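Local coordinates for Polyphosphate:AMP phosphotransferase (Meiothermus ruber H328, PDB 5O6M), which uses inorganic polyphosphate as the phosphate donor to convert AMP to ADP and ADP to ATP, and also accepts other nucleoside mono- and diphosphates, at residues V58-Q63 with L164-H169; M65-K70 with Q177-R182; R87-G92 with V118-S123; L168-D173 with P228-W233. The protein carries 1 engineered substitution. All blocks are in the same frame, centred on the assembly; numbering follows the deposited sequence.

Contact 1. Residues V58-Q63 with L164-H169; sequences VLVVLQ and LKFFLH
Val60 and Phe166 meet across the two neighbouring central strands of a parallel sheet in 2-3-1-4-5 order, the core of the P-loop NTPase fold. The valine brings CG1 to the rim of the ring, near its plane and 3.8 Å from Phe166 CD2. Leu62 approaches the same residue nearer the backbone, its CD2 lying 3.9 Å from Phe166 CB. On the other face of the sheet Val61 and Lys165 run side by side, pointing the same way, with Val61 CB 3.8 Å from Lys165 CG. Five backbone hydrogen bonds hold this parallel register, the first between Leu164 N and Leu59 O, the last between Leu168 N and Gln63 O. A second shell fixes the polar ends. The lysine chain bends at CE (chi3 -69°), and its NZ forms a salt bridge with Glu153 and bonds to Tyr125 OH and Thr217 O. Gln63 OE1 is bonded to Ser123, while its NE2 is bonded to Glu126 and Tyr210. Ile242 of helix 232-249 packs on both Leu164 and Phe166. Where the pairing ends, Gln63 O accepts Leu168 N at 3.1 Å, with Phe167 CD1 3.5 Å from that same oxygen.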
# COMPACT_ATOMS: atom_id res chain seq x y z
N VAL D 58 12.08 -0.76 15.88
CA VAL D 58 13.37 -1.43 15.78
C VAL D 58 13.54 -1.98 14.37
O VAL D 58 12.70 -2.76 13.89
CB VAL D 58 13.51 -2.54 16.83
CG1 VAL D 58 14.86 -3.23 16.71
CG2 VAL D 58 13.30 -1.96 18.23
N LEU D 59 14.63 -1.58 13.70
CA LEU D 59 14.93 -1.99 12.34
C LEU D 59 16.26 -2.75 12.32
O LEU D 59 17.29 -2.20 12.73
CB LEU D 59 15.00 -0.78 11.40
CG LEU D 59 15.50 -1.03 9.98
CD1 LEU D 59 14.57 -1.95 9.21
CD2 LEU D 59 15.66 0.30 9.24
N VAL D 60 16.23 -3.99 11.86
CA VAL D 60 17.42 -4.82 11.71
C VAL D 60 17.69 -5.02 10.22
O VAL D 60 16.87 -5.61 9.51
CB VAL D 60 17.26 -6.17 12.43
CG1 VAL D 60 18.47 -7.06 12.18
CG2 VAL D 60 17.07 -5.94 13.93
N VAL D 61 18.84 -4.54 9.76
CA VAL D 61 19.26 -4.68 8.37
C VAL D 61 20.22 -5.85 8.25
O VAL D 61 21.15 -6.00 9.06
CB VAL D 61 19.92 -3.39 7.86
CG1 VAL D 61 20.40 -3.57 6.42
CG2 VAL D 61 18.94 -2.23 7.95
N LEU D 62 19.99 -6.71 7.26
CA LEU D 62 20.85 -7.85 6.95
C LEU D 62 21.33 -7.73 5.51
O LEU D 62 20.51 -7.70 4.58
CB LEU D 62 20.12 -9.17 7.16
CG LEU D 62 19.62 -9.49 8.57
CD1 LEU D 62 18.97 -10.85 8.59
CD2 LEU D 62 20.77 -9.44 9.57
N GLN D 63 22.65 -7.66 5.32
CA GLN D 63 23.26 -7.72 4.00
C GLN D 63 24.41 -8.71 4.04
O GLN D 63 25.08 -8.88 5.06
CB GLN D 63 23.76 -6.33 3.54
CG GLN D 63 22.65 -5.30 3.27
CD GLN D 63 21.91 -5.51 1.95
OE1 GLN D 63 20.79 -5.02 1.78
NE2 GLN D 63 22.54 -6.20 1.01
N LEU D 164 19.87 -1.26 13.56
CA LEU D 164 21.02 -2.15 13.58
C LEU D 164 21.26 -2.65 12.17
O LEU D 164 20.34 -3.18 11.53
CB LEU D 164 20.81 -3.34 14.53
CG LEU D 164 20.70 -3.05 16.03
CD1 LEU D 164 21.19 -4.24 16.84
CD2 LEU D 164 21.46 -1.79 16.39
N LYS D 165 22.49 -2.52 11.69
CA LYS D 165 22.86 -3.00 10.37
C LYS D 165 23.95 -4.05 10.52
O LYS D 165 24.98 -3.80 11.16
CB LYS D 165 23.32 -1.85 9.47
CG LYS D 165 22.24 -0.79 9.25
CD LYS D 165 22.73 0.37 8.40
CE LYS D 165 23.75 1.23 9.12
NZ LYS D 165 24.03 2.48 8.35
N PHE D 166 23.71 -5.23 9.97
CA PHE D 166 24.62 -6.36 10.07
C PHE D 166 25.11 -6.74 8.68
O PHE D 166 24.30 -7.03 7.79
CB PHE D 166 23.94 -7.57 10.74
CG PHE D 166 23.54 -7.33 12.17
CD1 PHE D 166 24.49 -7.42 13.18
CD2 PHE D 166 22.23 -7.04 12.50
CE1 PHE D 166 24.13 -7.21 14.50
CE2 PHE D 166 21.87 -6.83 13.82
CZ PHE D 166 22.81 -6.91 14.83
N PHE D 167 26.42 -6.72 8.49
CA PHE D 167 27.05 -7.33 7.33
C PHE D 167 27.60 -8.69 7.77
O PHE D 167 28.53 -8.75 8.58
CB PHE D 167 28.15 -6.44 6.76
CG PHE D 167 28.84 -7.03 5.56
CD1 PHE D 167 28.13 -7.32 4.41
CD2 PHE D 167 30.20 -7.30 5.59
CE1 PHE D 167 28.77 -7.87 3.30
CE2 PHE D 167 30.84 -7.85 4.49
CZ PHE D 167 30.12 -8.13 3.34
N LEU D 168 27.00 -9.77 7.28
CA LEU D 168 27.51 -11.11 7.56
C LEU D 168 28.65 -11.40 6.59
O LEU D 168 28.44 -11.52 5.38
CB LEU D 168 26.40 -12.16 7.45
CG LEU D 168 25.09 -11.84 8.18
CD1 LEU D 168 24.07 -12.95 7.94
CD2 LEU D 168 25.32 -11.61 9.66
N HIS D 169 29.86 -11.54 7.13
CA HIS D 169 31.10 -11.49 6.35
C HIS D 169 31.65 -12.90 6.18
O HIS D 169 32.14 -13.51 7.14
CB HIS D 169 32.12 -10.58 7.04
CG HIS D 169 33.36 -10.34 6.24
ND1 HIS D 169 33.35 -10.26 4.86
CD2 HIS D 169 34.64 -10.17 6.62
CE1 HIS D 169 34.58 -10.03 4.43
NE2 HIS D 169 35.38 -9.98 5.48

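Contact 2. Residues M65-K70 with Q177-R182. With ATP (adenosine-5'-triphosphate), chain X; PO4 (phosphate ion), chain Y.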
# COMPACT_ATOMS: atom_id res chain seq x y z
N MET D 65 27.14 -11.24 1.09
CA MET D 65 27.36 -11.90 -0.19
C MET D 65 26.36 -13.04 -0.34
O MET D 65 25.84 -13.57 0.64
CB MET D 65 28.79 -12.44 -0.28
CG MET D 65 29.88 -11.38 -0.16
SD MET D 65 29.85 -10.15 -1.47
CE MET D 65 29.76 -11.19 -2.92
N ASP D 66 26.08 -13.41 -1.59
CA ASP D 66 25.17 -14.51 -1.85
C ASP D 66 25.63 -15.75 -1.09
O ASP D 66 26.82 -16.09 -1.09
CB ASP D 66 25.09 -14.80 -3.34
CG ASP D 66 24.57 -13.62 -4.14
OD1 ASP D 66 23.83 -12.80 -3.57
OD2 ASP D 66 24.91 -13.52 -5.34
N ALA D 67 24.68 -16.42 -0.44
CA ALA D 67 24.95 -17.55 0.44
C ALA D 67 25.73 -17.14 1.69
O ALA D 67 26.27 -18.01 2.39
CB ALA D 67 25.70 -18.67 -0.29
N GLY D 68 25.80 -15.85 1.99
CA GLY D 68 26.50 -15.37 3.17
C GLY D 68 25.79 -15.60 4.48
O GLY D 68 26.31 -15.21 5.52
N GLY D 69 24.61 -16.22 4.45
CA GLY D 69 23.92 -16.62 5.66
C GLY D 69 22.81 -15.72 6.17
O GLY D 69 22.47 -15.80 7.36
N LYS D 70 22.22 -14.87 5.32
CA LYS D 70 21.16 -14.00 5.83
C LYS D 70 19.91 -14.81 6.16
O LYS D 70 19.28 -14.60 7.21
CB LYS D 70 20.84 -12.88 4.83
CG LYS D 70 20.45 -13.32 3.43
CD LYS D 70 20.35 -12.11 2.50
CE LYS D 70 19.60 -12.45 1.22
NZ LYS D 70 18.50 -13.44 1.44
N GLN D 177 31.80 -23.23 -0.91
CA GLN D 177 31.23 -24.43 -0.29
C GLN D 177 29.72 -24.31 -0.15
O GLN D 177 28.98 -25.24 -0.50
CB GLN D 177 31.88 -24.69 1.07
CG GLN D 177 33.39 -24.72 1.06
CD GLN D 177 33.97 -24.99 2.44
OE1 GLN D 177 34.89 -24.31 2.89
NE2 GLN D 177 33.43 -26.00 3.11
N ARG D 178 29.24 -23.19 0.38
CA ARG D 178 27.80 -23.04 0.59
C ARG D 178 27.05 -23.09 -0.73
O ARG D 178 25.98 -23.70 -0.82
CB ARG D 178 27.52 -21.74 1.35
CG ARG D 178 28.27 -21.68 2.67
CD ARG D 178 27.80 -20.56 3.59
NE ARG D 178 28.46 -20.65 4.88
CZ ARG D 178 28.23 -19.84 5.91
NH1 ARG D 178 27.35 -18.86 5.80
NH2 ARG D 178 28.89 -20.02 7.05
N LEU D 179 27.59 -22.47 -1.78
CA LEU D 179 26.95 -22.58 -3.09
C LEU D 179 26.97 -24.02 -3.58
O LEU D 179 25.96 -24.53 -4.08
CB LEU D 179 27.64 -21.66 -4.10
CG LEU D 179 27.31 -20.16 -4.02
CD1 LEU D 179 28.25 -19.35 -4.90
CD2 LEU D 179 25.86 -19.91 -4.41
N GLN D 180 28.11 -24.71 -3.44
CA GLN D 180 28.18 -26.13 -3.78
C GLN D 180 27.20 -26.94 -2.95
O GLN D 180 26.37 -27.68 -3.49
CB GLN D 180 29.61 -26.64 -3.60
CG GLN D 180 29.87 -28.01 -4.23
CD GLN D 180 29.75 -28.00 -5.75
OE1 GLN D 180 30.67 -27.60 -6.46
NE2 GLN D 180 28.61 -28.46 -6.25
N GLU D 181 27.31 -26.85 -1.62
CA GLU D 181 26.37 -27.54 -0.76
C GLU D 181 24.93 -27.21 -1.13
O GLU D 181 24.03 -28.05 -0.98
CB GLU D 181 26.65 -27.18 0.70
CG GLU D 181 26.17 -28.20 1.72
CD GLU D 181 24.66 -28.24 1.86
OE1 GLU D 181 24.09 -29.35 1.92
OE2 GLU D 181 24.05 -27.15 1.91
N ARG D 182 24.69 -25.99 -1.63
CA ARG D 182 23.36 -25.61 -2.08
C ARG D 182 22.92 -26.48 -3.25
O ARG D 182 21.74 -26.83 -3.37
CB ARG D 182 23.35 -24.14 -2.47
CG ARG D 182 21.98 -23.48 -2.53
CD ARG D 182 22.14 -21.96 -2.62
NE ARG D 182 22.31 -21.34 -1.31
CZ ARG D 182 21.96 -20.09 -1.03
NH1 ARG D 182 22.14 -19.60 0.19
NH2 ARG D 182 21.45 -19.32 -1.98
PG ATP X . 18.05 -14.10 -1.88
O1G ATP X . 17.81 -12.84 -1.09
O2G ATP X . 19.47 -14.19 -2.44
O3G ATP X . 17.75 -15.38 -1.08
PB ATP X . 15.77 -14.90 -3.54
O1B ATP X . 15.99 -15.85 -4.66
O2B ATP X . 15.21 -15.49 -2.25
O3B ATP X . 17.10 -14.11 -3.17
PA ATP X . 14.80 -12.14 -3.99
O1A ATP X . 14.50 -11.63 -2.64
O2A ATP X . 13.78 -11.73 -5.06
O3A ATP X . 14.79 -13.73 -3.99
O5' ATP X . 16.23 -11.54 -4.53
C5' ATP X . 16.54 -11.56 -5.94
C4' ATP X . 17.62 -10.56 -6.31
O4' ATP X . 17.14 -9.21 -6.19
C3' ATP X . 18.93 -10.62 -5.52
O3' ATP X . 19.97 -11.12 -6.35
C2' ATP X . 19.20 -9.16 -5.14
O2' ATP X . 20.55 -8.76 -5.31
C1' ATP X . 18.31 -8.43 -6.14
N9 ATP X . 17.99 -7.05 -5.80
C8 ATP X . 17.55 -6.55 -4.59
N7 ATP X . 17.45 -5.25 -4.56
C5 ATP X . 17.84 -4.85 -5.82
C6 ATP X . 17.98 -3.58 -6.43
N6 ATP X . 17.77 -2.43 -5.79
N1 ATP X . 18.38 -3.54 -7.71
C2 ATP X . 18.65 -4.69 -8.34
N3 ATP X . 18.57 -5.94 -7.88
C4 ATP X . 18.17 -5.95 -6.60
P PO4 Y . 21.77 -16.66 2.45
O1 PO4 Y . 22.42 -17.80 3.23
O2 PO4 Y . 21.51 -17.09 1.03
O3 PO4 Y . 20.46 -16.31 3.12
O4 PO4 Y . 22.66 -15.44 2.44
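Ala67 presents its methyl group to helix 172-183, where Arg178 and Arg182, one turn apart, receive it in different ways. Arg182 lays a guanidinium face against it, with Ala67 CB 3.7 Å above that plane and shifted toward the rim. Arg178 offers its aliphatic stem instead: its CB is 3.9 Å from Ala67 CB, and the chain then runs extended from CG to NE, CD passing 3.2 Å from Ala67 O. The charged end of Arg178 has its salt bridge with Glu174 of the same helix.

Residues 65-70 are the phosphate-binding P-loop, which opens with a type II turn from Met65 to Gly68 and leads into helix 70-77. The backbone N of Gly69 and of Lys70 both donate to O4 of a phosphate ion, probably taken from the crystallisation liquor, and Arg182 NH1 donates to its O2 in a nearly straight bond (2.7 Å, 170°). Lys70 passes this ion and bends at its end (chi4 35°), its NZ reaching ATP O1G at 2.7 Å and forming a salt bridge with the engineered Asp121. A methionine in place of Lys70 would probably leave the gamma-phosphate oxygen and the Asp121 carboxylate without their shared cation. Backbone N-H groups at a helix start and an arginine on the ion, with a lysine on the ATP beside it, would be expected to favour anions, consistent with a place where polyphosphate could lie beside the nucleotide.

Contact 3. Residues R87-G92 with V118-S123; sequences RVASFG and VIFDRS. Engineered in segment 118-123: Asp121 (natural residue Asn). With ATP (adenosine-5'-triphosphate), chain X.
Phe91 drives its ring edge into the face of Phe120, a T-shaped pair with planes at 82° in which Phe91 CE2 stands 3.7 Å above the centre of the Phe120 ring. The two rings lie where strands 86-90 and 117-121, adjacent and parallel in the P-loop NTPase sheet, run out into the nucleotide site. Along the strands Arg87, Ala89 and Phe91 pair with Ile119 and Asp121 through four backbone hydrogen bonds. Beyond the pairing, Arg122 can be followed outward. Its CB lies 3.6 Å from Phe91 O, and CD keeps near that carbonyl while coming 3.7 Å from C2' of the ATP ribose. From there NE donates to O1G of ATP at 2.9 Å, and NH2 to O2G at 2.8 Å with an angle of 167°, so the gamma phosphate sits at the guanidinium edge, in plane. The turn at CZ (chi4 -87°) lets one face of the group rest over the ribose at C2'. Glu126 pairs with NH1, and Asp66 of the P-loop pairs with NH2, which would hold the plane in this rotation. An alanine at Arg122 would probably leave the gamma phosphate without this two-pronged grip and deprive both carboxylates of their counter-charge. Phe91 and Gly92 themselves reach the base, their carbonyl oxygens close to C8 of ATP. On the opposite face of the sheet from Ala89 and Phe120, the engineered Asp121, whose OD1 is taken by Lys70 of the P-loop, accepts Ser90 OG at OD2, 3.0 Å away and on the anti side of the carboxylate.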
# COMPACT_ATOMS: atom_id res chain seq x y z
N ARG D 87 8.45 -8.95 11.86
CA ARG D 87 8.06 -9.02 10.45
C ARG D 87 9.30 -8.94 9.57
O ARG D 87 10.22 -8.16 9.85
CB ARG D 87 7.09 -7.90 10.08
CG ARG D 87 6.78 -7.83 8.59
CD ARG D 87 5.65 -6.86 8.29
NE ARG D 87 5.96 -5.49 8.68
CZ ARG D 87 6.60 -4.62 7.91
NH1 ARG D 87 7.02 -4.98 6.71
NH2 ARG D 87 6.82 -3.38 8.34
N VAL D 88 9.34 -9.76 8.53
CA VAL D 88 10.43 -9.76 7.56
C VAL D 88 9.96 -9.08 6.29
O VAL D 88 8.92 -9.43 5.73
CB VAL D 88 10.93 -11.19 7.27
CG1 VAL D 88 12.04 -11.16 6.22
CG2 VAL D 88 11.40 -11.85 8.55
N ALA D 89 10.73 -8.10 5.82
CA ALA D 89 10.50 -7.44 4.54
C ALA D 89 11.67 -7.76 3.62
O ALA D 89 12.81 -7.36 3.90
CB ALA D 89 10.33 -5.93 4.70
N SER D 90 11.40 -8.50 2.55
CA SER D 90 12.41 -8.88 1.59
C SER D 90 12.40 -7.91 0.42
O SER D 90 11.34 -7.43 0.01
CB SER D 90 12.17 -10.30 1.08
OG SER D 90 12.26 -11.25 2.12
N PHE D 91 13.59 -7.62 -0.10
CA PHE D 91 13.74 -6.74 -1.26
C PHE D 91 14.45 -7.50 -2.36
O PHE D 91 15.61 -7.88 -2.21
CB PHE D 91 14.49 -5.46 -0.89
CG PHE D 91 13.75 -4.58 0.08
CD1 PHE D 91 12.73 -3.74 -0.36
CD2 PHE D 91 14.08 -4.57 1.43
CE1 PHE D 91 12.05 -2.93 0.52
CE2 PHE D 91 13.40 -3.76 2.32
CZ PHE D 91 12.38 -2.94 1.87
N GLY D 92 13.74 -7.72 -3.47
CA GLY D 92 14.29 -8.34 -4.65
C GLY D 92 14.46 -7.36 -5.79
O GLY D 92 14.48 -6.14 -5.59
N VAL D 118 11.32 -5.05 12.62
CA VAL D 118 11.33 -5.43 11.22
C VAL D 118 12.75 -5.83 10.83
O VAL D 118 13.72 -5.15 11.18
CB VAL D 118 10.81 -4.30 10.31
CG1 VAL D 118 11.07 -4.63 8.86
CG2 VAL D 118 9.32 -4.07 10.56
N ILE D 119 12.86 -6.93 10.09
CA ILE D 119 14.12 -7.37 9.52
C ILE D 119 14.08 -7.07 8.03
O ILE D 119 13.19 -7.56 7.32
CB ILE D 119 14.37 -8.86 9.78
CG1 ILE D 119 14.37 -9.13 11.29
CG2 ILE D 119 15.69 -9.29 9.17
CD1 ILE D 119 14.01 -10.56 11.65
N PHE D 120 15.02 -6.24 7.57
CA PHE D 120 15.20 -6.03 6.14
C PHE D 120 16.09 -7.14 5.60
O PHE D 120 17.29 -7.19 5.88
CB PHE D 120 15.81 -4.65 5.87
CG PHE D 120 14.80 -3.53 5.84
CD1 PHE D 120 13.47 -3.77 6.15
CD2 PHE D 120 15.17 -2.25 5.47
CE1 PHE D 120 12.53 -2.74 6.11
CE2 PHE D 120 14.25 -1.22 5.42
CZ PHE D 120 12.93 -1.46 5.75
N ASP D 121 15.48 -8.05 4.84
CA ASP D 121 16.21 -9.11 4.14
C ASP D 121 16.67 -8.51 2.82
O ASP D 121 15.95 -8.50 1.83
CB ASP D 121 15.32 -10.33 3.95
CG ASP D 121 15.90 -11.34 2.97
OD1 ASP D 121 17.13 -11.39 2.82
OD2 ASP D 121 15.11 -12.08 2.35
N ARG D 122 17.91 -8.00 2.82
CA ARG D 122 18.36 -7.04 1.82
C ARG D 122 17.63 -5.73 2.05
O ARG D 122 16.65 -5.69 2.79
CB ARG D 122 18.13 -7.58 0.40
CG ARG D 122 18.99 -8.78 0.06
CD ARG D 122 18.86 -9.16 -1.41
NE ARG D 122 19.43 -10.47 -1.68
CZ ARG D 122 20.71 -10.68 -1.99
NH1 ARG D 122 21.55 -9.66 -2.07
NH2 ARG D 122 21.14 -11.91 -2.22
N SER D 123 18.09 -4.64 1.44
CA SER D 123 17.60 -3.33 1.85
C SER D 123 17.89 -2.31 0.77
O SER D 123 18.23 -2.65 -0.37
CB SER D 123 18.25 -2.91 3.18
OG SER D 123 19.63 -2.67 2.99
PG ATP X . 18.05 -14.10 -1.88
O1G ATP X . 17.81 -12.84 -1.09
O2G ATP X . 19.47 -14.19 -2.44
O3G ATP X . 17.75 -15.38 -1.08
PB ATP X . 15.77 -14.90 -3.54
O1B ATP X . 15.99 -15.85 -4.66
O2B ATP X . 15.21 -15.49 -2.25
O3B ATP X . 17.10 -14.11 -3.17
PA ATP X . 14.80 -12.14 -3.99
O1A ATP X . 14.50 -11.63 -2.64
O2A ATP X . 13.78 -11.73 -5.06
O3A ATP X . 14.79 -13.73 -3.99
O5' ATP X . 16.23 -11.54 -4.53
C5' ATP X . 16.54 -11.56 -5.94
C4' ATP X . 17.62 -10.56 -6.31
O4' ATP X . 17.14 -9.21 -6.19
C3' ATP X . 18.93 -10.62 -5.52
O3' ATP X . 19.97 -11.12 -6.35
C2' ATP X . 19.20 -9.16 -5.14
O2' ATP X . 20.55 -8.76 -5.31
C1' ATP X . 18.31 -8.43 -6.14
N9 ATP X . 17.99 -7.05 -5.80
C8 ATP X . 17.55 -6.55 -4.59
N7 ATP X . 17.45 -5.25 -4.56
C5 ATP X . 17.84 -4.85 -5.82
C6 ATP X . 17.98 -3.58 -6.43
N6 ATP X . 17.77 -2.43 -5.79
N1 ATP X . 18.38 -3.54 -7.71
C2 ATP X . 18.65 -4.69 -8.34
N3 ATP X . 18.57 -5.94 -7.88
C4 ATP X . 18.17 -5.95 -6.60

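Contact 4. Residues L168-D173 with P228-W233; sequences LHISKD and PANKNW. With PO4 (phosphate ion), chain B.
The carboxamide of Asn230 meets Ser171 through both of its polar atoms. Ser171 N donates to Asn230 OD1 at 3.1 Å, in the plane of the amide and on a lone pair, while Asn230 ND2 donates to Ser171 OG at 3.2 Å, the hydroxyl lying 16° out of that plane. Two bonds thus fix the rotation of the flat group. The side chains of Ile170 and Asn230 cross at about a right angle, with Ile170 CB 3.3 Å from Asn230 OD1. Further on, the indole of Trp233 has a phosphate oxygen, O2, at its edge near the ring plane. The Asn230-Ser171 bonds lie just past the ends of the parallel strands 161-169 and 224-228, the latter an outermost strand of the P-loop NTPase sheet within the chain, where the backbone turns from each strand toward its next helix. Ser171 is the N-cap of helix 172-183, and its OG, set between backbone N and carbonyl carbon (chi1 64°), also accepts Glu174 N. Ala229 N donates to His169 O at 3.0 Å, from above the carbonyl plane, and the Ala229 methyl touches both Leu168 CB, 3.8 Å away, and Ile170 CG2. At the start of helix 232-249, Trp233 N donates to O2 of that phosphate ion, probably from the crystallisation liquor, at 2.7 Å.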
# COMPACT_ATOMS: atom_id res chain seq x y z
N LEU D 168 27.00 -9.77 7.28
CA LEU D 168 27.51 -11.11 7.56
C LEU D 168 28.65 -11.40 6.59
O LEU D 168 28.44 -11.52 5.38
CB LEU D 168 26.40 -12.16 7.45
CG LEU D 168 25.09 -11.84 8.18
CD1 LEU D 168 24.07 -12.95 7.94
CD2 LEU D 168 25.32 -11.61 9.66
N HIS D 169 29.86 -11.54 7.13
CA HIS D 169 31.10 -11.49 6.35
C HIS D 169 31.65 -12.90 6.18
O HIS D 169 32.14 -13.51 7.14
CB HIS D 169 32.12 -10.58 7.04
CG HIS D 169 33.36 -10.34 6.24
ND1 HIS D 169 33.35 -10.26 4.86
CD2 HIS D 169 34.64 -10.17 6.62
CE1 HIS D 169 34.58 -10.03 4.43
NE2 HIS D 169 35.38 -9.98 5.48
N ILE D 170 31.57 -13.42 4.96
CA ILE D 170 32.14 -14.72 4.63
C ILE D 170 33.28 -14.51 3.64
O ILE D 170 33.38 -13.49 2.96
CB ILE D 170 31.10 -15.71 4.07
CG1 ILE D 170 30.53 -15.20 2.75
CG2 ILE D 170 29.99 -15.97 5.09
CD1 ILE D 170 29.80 -16.25 1.95
N SER D 171 34.15 -15.52 3.56
CA SER D 171 35.27 -15.51 2.64
C SER D 171 34.86 -16.02 1.27
O SER D 171 33.81 -16.64 1.10
CB SER D 171 36.40 -16.37 3.20
OG SER D 171 35.98 -17.72 3.28
N LYS D 172 35.72 -15.77 0.28
CA LYS D 172 35.43 -16.22 -1.08
C LYS D 172 35.37 -17.73 -1.17
O LYS D 172 34.52 -18.30 -1.86
CB LYS D 172 36.47 -15.67 -2.06
CG LYS D 172 36.15 -15.98 -3.51
CD LYS D 172 37.16 -15.36 -4.46
CE LYS D 172 36.82 -15.71 -5.90
NZ LYS D 172 37.62 -14.91 -6.89
N ASP D 173 36.28 -18.42 -0.47
CA ASP D 173 36.28 -19.88 -0.48
C ASP D 173 35.10 -20.43 0.31
O ASP D 173 34.53 -21.47 -0.06
CB ASP D 173 37.60 -20.41 0.08
CG ASP D 173 37.51 -21.86 0.51
OD1 ASP D 173 37.36 -22.74 -0.37
OD2 ASP D 173 37.59 -22.12 1.73
N PRO D 228 31.72 -11.80 11.69
CA PRO D 228 32.41 -12.99 11.18
C PRO D 228 31.41 -14.11 11.02
O PRO D 228 30.84 -14.59 12.01
CB PRO D 228 33.46 -13.29 12.26
CG PRO D 228 33.61 -12.01 13.02
CD PRO D 228 32.27 -11.35 12.98
N ALA D 229 31.16 -14.53 9.78
CA ALA D 229 30.03 -15.40 9.48
C ALA D 229 30.42 -16.70 8.81
O ALA D 229 29.54 -17.42 8.32
CB ALA D 229 29.00 -14.64 8.63
N ASN D 230 31.71 -17.03 8.76
CA ASN D 230 32.09 -18.34 8.24
C ASN D 230 31.59 -19.47 9.14
O ASN D 230 31.33 -20.57 8.66
CB ASN D 230 33.60 -18.43 8.05
CG ASN D 230 34.05 -17.89 6.70
OD1 ASN D 230 33.26 -17.32 5.94
ND2 ASN D 230 35.33 -18.06 6.40
N LYS D 231 31.47 -19.21 10.44
CA LYS D 231 30.95 -20.19 11.40
C LYS D 231 29.55 -19.77 11.81
O LYS D 231 29.38 -18.73 12.46
CB LYS D 231 31.85 -20.35 12.62
CG LYS D 231 33.30 -20.72 12.34
CD LYS D 231 34.08 -20.74 13.66
CE LYS D 231 35.58 -20.89 13.47
NZ LYS D 231 36.31 -20.68 14.76
N ASN D 232 28.56 -20.57 11.44
CA ASN D 232 27.17 -20.24 11.74
C ASN D 232 26.94 -20.05 13.23
O ASN D 232 26.24 -19.12 13.65
CB ASN D 232 26.25 -21.33 11.20
CG ASN D 232 26.17 -21.33 9.70
OD1 ASN D 232 26.79 -20.50 9.04
ND2 ASN D 232 25.43 -22.28 9.14
N TRP D 233 27.49 -20.94 14.06
CA TRP D 233 27.25 -20.83 15.50
C TRP D 233 27.74 -19.49 16.04
O TRP D 233 27.11 -18.91 16.93
CB TRP D 233 27.91 -21.99 16.25
CG TRP D 233 29.41 -22.07 16.12
CD1 TRP D 233 30.12 -22.79 15.20
CD2 TRP D 233 30.38 -21.43 16.96
NE1 TRP D 233 31.47 -22.63 15.40
CE2 TRP D 233 31.66 -21.79 16.48
CE3 TRP D 233 30.30 -20.57 18.06
CZ2 TRP D 233 32.83 -21.33 17.06
CZ3 TRP D 233 31.47 -20.12 18.64
CH2 TRP D 233 32.72 -20.50 18.14
P PO4 B . 28.15 -24.41 11.79
O1 PO4 B . 29.16 -25.41 12.31
O2 PO4 B . 27.95 -23.32 12.81
O3 PO4 B . 26.83 -25.12 11.54
O4 PO4 B . 28.65 -23.81 10.50

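How the contacts relate
From the N terminus, strand 57-64 opens contact 1, and the P-loop that follows opens contact 2. Contact 3 then opens and closes between residues 87 and 123, wholly within the spans of both, and adds the two strands on one side of the first. Contact 1 closes at 164-169, and the end of that strand opens contact 4. Contact 2 closes on helix 172-183, so it crosses contact 1; contact 4, closing last at 228-233, crosses contact 2 and follows contact 3 in series. Contacts 1, 3 and 4 each join two neighbouring strands or their ends, and Val60 backbone bonds link contacts 1 and 3, while contact 2 fastens the P-loop to a helix whose Arg178 reaches Ala229 O of contact 4.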